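Local coordinates for protein transmembrane oligosaccharyl transferase, putative (PDB 3VGP) that belongs to the AglB family of putative membrane-bound oligosaccharyl transferases and is represented here by its C-terminal globular domain, at residues A[125-128]-A[129-133]; A[132-136]-A[137-141]; A[107-111]-A[112-116]. The protein carries 1 engineered substitution. All coordinates share one frame; numbering follows the deposited sequence.

Contact 1: residues A[125-128]-A[129-133]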
loop_
_atom_site.group_PDB
_atom_site.type_symbol
_atom_site.label_atom_id
_atom_site.label_comp_id
_atom_site.label_asym_id
_atom_site.label_seq_id
_atom_site.Cartn_x
_atom_site.Cartn_y
_atom_site.Cartn_z
ATOM N N LEU A 125 -15.962 -2.672 -9.793
ATOM C CA LEU A 125 -15.525 -1.333 -10.162
ATOM C C LEU A 125 -16.164 -0.310 -9.234
ATOM O O LEU A 125 -15.501 0.606 -8.750
ATOM C CB LEU A 125 -15.906 -1.024 -11.615
ATOM C CG LEU A 125 -15.612 0.407 -12.081
ATOM C CD1 LEU A 125 -14.158 0.757 -11.801
ATOM C CD2 LEU A 125 -15.932 0.547 -13.566
ATOM N N ASN A 126 -17.457 -0.475 -8.978
ATOM C CA ASN A 126 -18.169 0.438 -8.100
ATOM C C ASN A 126 -17.584 0.379 -6.686
ATOM O O ASN A 126 -17.425 1.408 -6.028
ATOM C CB ASN A 126 -19.659 0.090 -8.078
ATOM C CG ASN A 126 -20.471 1.086 -7.285
ATOM O OD1 ASN A 126 -20.413 2.290 -7.539
ATOM N ND2 ASN A 126 -21.235 0.592 -6.317
ATOM N N PHE A 127 -17.261 -0.826 -6.224
ATOM C CA PHE A 127 -16.678 -0.997 -4.898
ATOM C C PHE A 127 -15.360 -0.232 -4.875
ATOM O O PHE A 127 -15.119 0.590 -3.993
ATOM C CB PHE A 127 -16.399 -2.477 -4.611
ATOM C CG PHE A 127 -15.893 -2.742 -3.218
ATOM C CD1 PHE A 127 -16.783 -2.945 -2.166
ATOM C CD2 PHE A 127 -14.527 -2.772 -2.954
ATOM C CE1 PHE A 127 -16.318 -3.172 -0.872
ATOM C CE2 PHE A 127 -14.051 -2.997 -1.664
ATOM C CZ PHE A 127 -14.950 -3.198 -0.619
ATOM N N PHE A 128 -14.510 -0.514 -5.857
ATOM C CA PHE A 128 -13.210 0.142 -5.959
ATOM C C PHE A 128 -13.311 1.669 -5.908
ATOM O O PHE A 128 -12.555 2.325 -5.194
ATOM C CB PHE A 128 -12.509 -0.264 -7.259
ATOM C CG PHE A 128 -11.224 0.469 -7.496
ATOM C CD1 PHE A 128 -10.070 0.114 -6.806
ATOM C CD2 PHE A 128 -11.182 1.568 -8.350
ATOM C CE1 PHE A 128 -8.900 0.843 -6.955
ATOM C CE2 PHE A 128 -10.012 2.305 -8.501
ATOM C CZ PHE A 128 -8.870 1.940 -7.799
ATOM N N ASN A 129 -14.250 2.239 -6.658
ATOM C CA ASN A 129 -14.389 3.691 -6.688
ATOM C C ASN A 129 -14.738 4.361 -5.361
ATOM O O ASN A 129 -14.595 5.578 -5.231
ATOM C CB ASN A 129 -15.407 4.109 -7.752
ATOM C CG ASN A 129 -14.946 3.782 -9.160
ATOM O OD1 ASN A 129 -13.747 3.702 -9.436
ATOM N ND2 ASN A 129 -15.899 3.609 -10.066
ATOM N N HIS A 130 -15.190 3.591 -4.376
ATOM C CA HIS A 130 -15.522 4.179 -3.081
ATOM C C HIS A 130 -14.467 3.909 -2.015
ATOM O O HIS A 130 -14.665 4.240 -0.848
ATOM C CB HIS A 130 -16.875 3.668 -2.580
ATOM C CG HIS A 130 -18.042 4.150 -3.386
ATOM N ND1 HIS A 130 -18.371 3.617 -4.612
ATOM C CD2 HIS A 130 -18.952 5.123 -3.141
ATOM C CE1 HIS A 130 -19.435 4.238 -5.090
ATOM N NE2 HIS A 130 -19.807 5.156 -4.218
ATOM N N THR A 131 -13.342 3.321 -2.414
ATOM C CA THR A 131 -12.283 2.990 -1.458
ATOM C C THR A 131 -11.266 4.104 -1.268
ATOM O O THR A 131 -11.201 5.050 -2.051
ATOM C CB THR A 131 -11.484 1.753 -1.903
ATOM O OG1 THR A 131 -10.783 2.057 -3.118
ATOM C CG2 THR A 131 -12.408 0.570 -2.140
ATOM N N VAL A 132 -10.465 3.972 -0.218
ATOM C CA VAL A 132 -9.415 4.937 0.057
ATOM C C VAL A 132 -8.369 4.798 -1.053
ATOM O O VAL A 132 -7.737 5.782 -1.450
ATOM C CB VAL A 132 -8.779 4.674 1.439
ATOM C CG1 VAL A 132 -7.433 5.381 1.548
ATOM C CG2 VAL A 132 -9.716 5.176 2.533
ATOM N N LEU A 133 -8.198 3.579 -1.566
ATOM C CA LEU A 133 -7.243 3.352 -2.649
ATOM C C LEU A 133 -7.615 4.219 -3.849
ATOM O O LEU A 133 -6.739 4.772 -4.525
ATOM C CB LEU A 133 -7.218 1.872 -3.061
ATOM C CG LEU A 133 -6.394 1.496 -4.301
ATOM C CD1 LEU A 133 -4.973 2.062 -4.226
ATOM C CD2 LEU A 133 -6.354 -0.020 -4.424
HETATM O O HOH W 1 -18.757 3.894 -9.222
#
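The imidazole of H130 meets the last full turn of the preceding helix edge-on: N126 O lies close to the ring plane and accepts from ND1 at 2.8 Å, with a nearly straight N-H...O angle of 165°. The N126 amide stands steeply to this ring, its OD1 being 3.3 Å from H130 CE1. The rim of the F128 ring receives two neighbours near its plane, N129 OD1 at 3.5 Å from CD2 and L133 CD2 at 3.7 Å from CE1. T131 CG2 meets the F127 ring obliquely. These groups frame a short helix-to-helix connection, where helix 121-129 ends and T131 serves as the N-cap of helix 132-138. With chi1 at 65°, T131 OG1 sits between its own backbone N and carbonyl carbon, from where it donates to F128 O at 2.7 Å, in the carbonyl plane and on a lone pair. T131 N reaches the same oxygen from above that plane, at 3.1 Å, so one carbonyl is gripped twice. OG1 also accepts from Y134 N, tying the end of one helix to the start of the next. On the exposed flank a water donates to N126 OD1 and accepts from N129 ND2 at 3.0 Å, joining two amides one turn apart. Beyond the turn, the F128 ring packs edge-to-face with F105, and that of F127 with Y114.

Contact 2: residues A[132-136]-A[137-141]; sequences VLYRL and HMENA
M138, a selenomethionine, packs on one face of the ring of Y134, which precedes it by one turn in helix 132-138, in a Met-aromatic and CH-pi arrangement near the helix's C-terminal end. M138 CB stands over the centre of the Y134 ring, 3.6 Å from its centroid and only 14° off the normal, whereas M138 SE lies obliquely, 5.5 Å from that centroid. The Y134 side chain leaves with CG anti to its backbone nitrogen (chi1 173°), beside the carbonyl carbon, which swings the ring along the helix toward M138. Y134 O accepts the regular bond from M138 N at 2.8 Å and, as the turn widens to pi type at 134-136, a weak one from E139 N. The close-packed side continues through L136, buried among L144, F147 and F159. H137 is also inward, its two ring nitrogens bonded to T91 and D93.

The opposite character appears around E139, where water takes over. Its carboxylate lies at the edge of the Y134 ring, and a water spans E139 OE2 and Y134 OH, 2.6 Å from the hydroxyl. E139 and R135 run side by side, yet their charged ends do not meet: the guanidinium bonds to K72 O, while E139 OE1 bonds to N143. R135 O accepts from A141 N at 2.9 Å and from a second water, which also donates to E139 OE1 at 2.8 Å.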
loop_
_atom_site.group_PDB
_atom_site.type_symbol
_atom_site.label_atom_id
_atom_site.label_comp_id
_atom_site.label_asym_id
_atom_site.label_seq_id
_atom_site.Cartn_x
_atom_site.Cartn_y
_atom_site.Cartn_z
ATOM N N VAL A 132 -10.465 3.972 -0.218
ATOM C CA VAL A 132 -9.415 4.937 0.057
ATOM C C VAL A 132 -8.369 4.798 -1.053
ATOM O O VAL A 132 -7.737 5.782 -1.450
ATOM C CB VAL A 132 -8.779 4.674 1.439
ATOM C CG1 VAL A 132 -7.433 5.381 1.548
ATOM C CG2 VAL A 132 -9.716 5.176 2.533
ATOM N N LEU A 133 -8.198 3.579 -1.566
ATOM C CA LEU A 133 -7.243 3.352 -2.649
ATOM C C LEU A 133 -7.615 4.219 -3.849
ATOM O O LEU A 133 -6.739 4.772 -4.525
ATOM C CB LEU A 133 -7.218 1.872 -3.061
ATOM C CG LEU A 133 -6.394 1.496 -4.301
ATOM C CD1 LEU A 133 -4.973 2.062 -4.226
ATOM C CD2 LEU A 133 -6.354 -0.020 -4.424
ATOM N N TYR A 134 -8.911 4.338 -4.124
ATOM C CA TYR A 134 -9.344 5.168 -5.244
ATOM C C TYR A 134 -8.929 6.610 -4.962
ATOM O O TYR A 134 -8.356 7.286 -5.818
ATOM C CB TYR A 134 -10.868 5.110 -5.416
ATOM C CG TYR A 134 -11.384 6.080 -6.462
ATOM C CD1 TYR A 134 -11.553 5.683 -7.790
ATOM C CD2 TYR A 134 -11.659 7.406 -6.131
ATOM C CE1 TYR A 134 -11.982 6.586 -8.765
ATOM C CE2 TYR A 134 -12.089 8.318 -7.096
ATOM C CZ TYR A 134 -12.247 7.899 -8.409
ATOM O OH TYR A 134 -12.680 8.793 -9.361
ATOM N N ARG A 135 -9.220 7.079 -3.753
ATOM C CA ARG A 135 -8.880 8.443 -3.375
ATOM C C ARG A 135 -7.382 8.703 -3.373
ATOM O O ARG A 135 -6.949 9.844 -3.513
ATOM C CB ARG A 135 -9.499 8.780 -2.021
ATOM C CG ARG A 135 -10.926 9.297 -2.151
ATOM C CD ARG A 135 -11.657 9.232 -0.836
ATOM N NE ARG A 135 -12.109 7.876 -0.554
ATOM C CZ ARG A 135 -12.632 7.491 0.604
ATOM N NH1 ARG A 135 -12.766 8.362 1.595
ATOM N NH2 ARG A 135 -13.023 6.237 0.766
ATOM N N LEU A 136 -6.589 7.650 -3.212
ATOM C CA LEU A 136 -5.141 7.811 -3.251
ATOM C C LEU A 136 -4.668 7.864 -4.701
ATOM O O LEU A 136 -4.238 8.907 -5.198
ATOM C CB LEU A 136 -4.433 6.644 -2.540
ATOM C CG LEU A 136 -4.501 6.593 -1.012
ATOM C CD1 LEU A 136 -4.035 5.241 -0.506
ATOM C CD2 LEU A 136 -3.624 7.697 -0.444
ATOM N N HIS A 137 -4.779 6.734 -5.387
ATOM C CA HIS A 137 -4.298 6.620 -6.756
ATOM C C HIS A 137 -5.032 7.400 -7.843
ATOM O O HIS A 137 -4.391 7.976 -8.724
ATOM C CB HIS A 137 -4.252 5.146 -7.154
ATOM C CG HIS A 137 -3.300 4.853 -8.269
ATOM N ND1 HIS A 137 -1.938 4.763 -8.078
ATOM C CD2 HIS A 137 -3.510 4.644 -9.591
ATOM C CE1 HIS A 137 -1.350 4.507 -9.233
ATOM N NE2 HIS A 137 -2.282 4.430 -10.166
HETATM N N MSE A 138 -6.359 7.406 -7.803
HETATM C CA MSE A 138 -7.130 8.106 -8.831
HETATM C C MSE A 138 -7.214 9.612 -8.628
HETATM O O MSE A 138 -7.342 10.357 -9.598
HETATM C CB MSE A 138 -8.557 7.552 -8.918
HETATM C CG MSE A 138 -8.673 6.041 -9.007
HETATM SE SE MSE A 138 -7.434 5.179 -10.185
HETATM C CE MSE A 138 -6.623 4.061 -8.874
ATOM N N GLU A 139 -7.136 10.067 -7.378
ATOM C CA GLU A 139 -7.237 11.497 -7.090
ATOM C C GLU A 139 -5.990 12.094 -6.449
ATOM O O GLU A 139 -6.021 13.233 -5.993
ATOM C CB GLU A 139 -8.424 11.770 -6.162
ATOM C CG GLU A 139 -9.743 11.194 -6.625
ATOM C CD GLU A 139 -10.909 11.667 -5.780
ATOM O OE1 GLU A 139 -10.740 11.815 -4.549
ATOM O OE2 GLU A 139 -12.004 11.882 -6.345
ATOM N N ASN A 140 -4.901 11.328 -6.416
ATOM C CA ASN A 140 -3.648 11.782 -5.816
ATOM C C ASN A 140 -3.809 12.330 -4.397
ATOM O O ASN A 140 -3.111 13.259 -3.996
ATOM C CB ASN A 140 -2.969 12.831 -6.711
ATOM C CG ASN A 140 -2.375 12.228 -7.970
ATOM O OD1 ASN A 140 -2.025 11.049 -8.001
ATOM N ND2 ASN A 140 -2.240 13.040 -9.011
ATOM N N ALA A 141 -4.731 11.739 -3.641
ATOM C CA ALA A 141 -4.995 12.127 -2.257
ATOM C C ALA A 141 -5.461 13.569 -2.092
ATOM O O ALA A 141 -5.352 14.140 -1.008
ATOM C CB ALA A 141 -3.738 11.885 -1.399
HETATM O O HOH W 2 -12.738 11.394 -8.990
HETATM O O HOH W 3 -8.542 12.059 -2.809
#

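Contact 3: residues A[107-111]-A[112-116]; sequences AIMRI and AGYNV
Helix 105-111 closes in a Schellman motif: Y114 N reaches back to M109 O at 2.9 Å and G113 N to R110 O, also at 2.9 Å, while G113 takes a positive phi of 100°. At these backbone angles a CB would press on the preceding carbonyl oxygen, and glycine has none. The side chains complete the motif in the classic way, with an apolar contact across the turn: the bent chain of M109, a selenomethionine, places CE 3.8 Å from Y114 CB and SE 3.9 Å from V116 CG2. M109 O meanwhile lies near the plane of the Y114 ring, at its edge. V116 turns back to R110, setting CG1 over one face of the guanidinium, 3.5 Å above its plane and offset toward the rim; the same methyl is 3.5 Å from R110 CG. R110 NH2 also makes a salt bridge to D117, outside both segments. A water donates to both R110 O and Y114 O, bridging the last helical turn and the loop. Held by D117 at NH2 and covered by the V116 methyl on one face, the R110 guanidinium is probably restricted in its rotation.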
loop_
_atom_site.group_PDB
_atom_site.type_symbol
_atom_site.label_atom_id
_atom_site.label_comp_id
_atom_site.label_asym_id
_atom_site.label_seq_id
_atom_site.Cartn_x
_atom_site.Cartn_y
_atom_site.Cartn_z
ATOM N N ALA A 107 -7.657 -9.713 -5.880
ATOM C CA ALA A 107 -6.871 -10.471 -4.913
ATOM C C ALA A 107 -6.850 -9.715 -3.592
ATOM O O ALA A 107 -6.980 -10.306 -2.524
ATOM C CB ALA A 107 -5.440 -10.674 -5.429
ATOM N N ILE A 108 -6.683 -8.400 -3.674
ATOM C CA ILE A 108 -6.669 -7.565 -2.481
ATOM C C ILE A 108 -8.008 -7.700 -1.759
ATOM O O ILE A 108 -8.053 -7.870 -0.541
ATOM C CB ILE A 108 -6.409 -6.081 -2.849
ATOM C CG1 ILE A 108 -4.947 -5.907 -3.274
ATOM C CG2 ILE A 108 -6.742 -5.179 -1.678
ATOM C CD1 ILE A 108 -4.607 -4.517 -3.820
HETATM N N MSE A 109 -9.100 -7.635 -2.515
HETATM C CA MSE A 109 -10.429 -7.773 -1.932
HETATM C C MSE A 109 -10.586 -9.114 -1.216
HETATM O O MSE A 109 -11.130 -9.166 -0.112
HETATM C CB MSE A 109 -11.504 -7.635 -3.011
HETATM C CG MSE A 109 -11.694 -6.216 -3.515
HETATM SE SE MSE A 109 -13.271 -6.068 -4.617
HETATM C CE MSE A 109 -14.590 -6.241 -3.218
ATOM N N ARG A 110 -10.108 -10.191 -1.834
ATOM C CA ARG A 110 -10.206 -11.517 -1.223
ATOM C C ARG A 110 -9.474 -11.576 0.112
ATOM O O ARG A 110 -10.007 -12.089 1.097
ATOM C CB ARG A 110 -9.635 -12.599 -2.149
ATOM C CG ARG A 110 -10.386 -12.767 -3.457
ATOM C CD ARG A 110 -10.075 -14.103 -4.114
ATOM N NE ARG A 110 -10.639 -14.178 -5.457
ATOM C CZ ARG A 110 -10.091 -13.606 -6.524
ATOM N NH1 ARG A 110 -8.959 -12.925 -6.404
ATOM N NH2 ARG A 110 -10.675 -13.709 -7.710
ATOM N N ILE A 111 -8.250 -11.057 0.139
ATOM C CA ILE A 111 -7.450 -11.054 1.360
ATOM C C ILE A 111 -8.123 -10.220 2.447
ATOM O O ILE A 111 -8.003 -10.522 3.638
ATOM C CB ILE A 111 -6.029 -10.509 1.090
ATOM C CG1 ILE A 111 -5.288 -11.452 0.140
ATOM C CG2 ILE A 111 -5.263 -10.354 2.396
ATOM C CD1 ILE A 111 -5.119 -12.862 0.672
ATOM N N ALA A 112 -8.838 -9.176 2.035
ATOM C CA ALA A 112 -9.542 -8.314 2.978
ATOM C C ALA A 112 -10.807 -8.999 3.492
ATOM O O ALA A 112 -11.478 -8.480 4.386
ATOM C CB ALA A 112 -9.903 -6.988 2.317
ATOM N N GLY A 113 -11.135 -10.152 2.914
ATOM C CA GLY A 113 -12.308 -10.889 3.352
ATOM C C GLY A 113 -13.561 -10.744 2.505
ATOM O O GLY A 113 -14.636 -11.199 2.902
ATOM N N TYR A 114 -13.444 -10.118 1.341
ATOM C CA TYR A 114 -14.604 -9.947 0.477
ATOM C C TYR A 114 -14.723 -11.107 -0.505
ATOM O O TYR A 114 -13.723 -11.627 -1.000
ATOM C CB TYR A 114 -14.513 -8.620 -0.287
ATOM C CG TYR A 114 -14.582 -7.399 0.598
ATOM C CD1 TYR A 114 -15.800 -6.933 1.089
ATOM C CD2 TYR A 114 -13.420 -6.719 0.968
ATOM C CE1 TYR A 114 -15.860 -5.818 1.928
ATOM C CE2 TYR A 114 -13.471 -5.608 1.804
ATOM C CZ TYR A 114 -14.691 -5.164 2.279
ATOM O OH TYR A 114 -14.739 -4.064 3.102
ATOM N N ASN A 115 -15.956 -11.521 -0.768
ATOM C CA ASN A 115 -16.218 -12.614 -1.695
ATOM C C ASN A 115 -16.387 -11.993 -3.079
ATOM O O ASN A 115 -17.470 -12.022 -3.660
ATOM C CB ASN A 115 -17.500 -13.336 -1.293
ATOM C CG ASN A 115 -17.599 -14.715 -1.892
ATOM O OD1 ASN A 115 -17.273 -14.921 -3.063
ATOM N ND2 ASN A 115 -18.061 -15.670 -1.096
ATOM N N VAL A 116 -15.301 -11.429 -3.595
ATOM C CA VAL A 116 -15.295 -10.763 -4.893
ATOM C C VAL A 116 -15.811 -11.618 -6.049
ATOM O O VAL A 116 -16.355 -11.090 -7.022
ATOM C CB VAL A 116 -13.867 -10.274 -5.240
ATOM C CG1 VAL A 116 -12.949 -11.464 -5.453
ATOM C CG2 VAL A 116 -13.902 -9.390 -6.472
HETATM O O HOH W 4 -12.214 -13.730 1.009
#

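Overall arrangement
The three contacts illustrate how successive helix ends are finished by different means. Contacts 1 and 2 share V132 and L133 and treat the two ends of helix 132-138, the first with a hydroxyl cap, the second with a widened turn and water bridges. Contact 3 ends helix 105-111 through backbone geometry and apolar closure. It abuts contact 1, where F127 packs on M109, but does not touch contact 2, whose nearest atoms are about 5 Å away. Each mixes buried and more exposed residues; the centre of contact 2 is about 11 Å from that of the chain, against about 15 Å for the others, and its inner side faces the sheet, while exposed residues occur only in contacts 1 and 3.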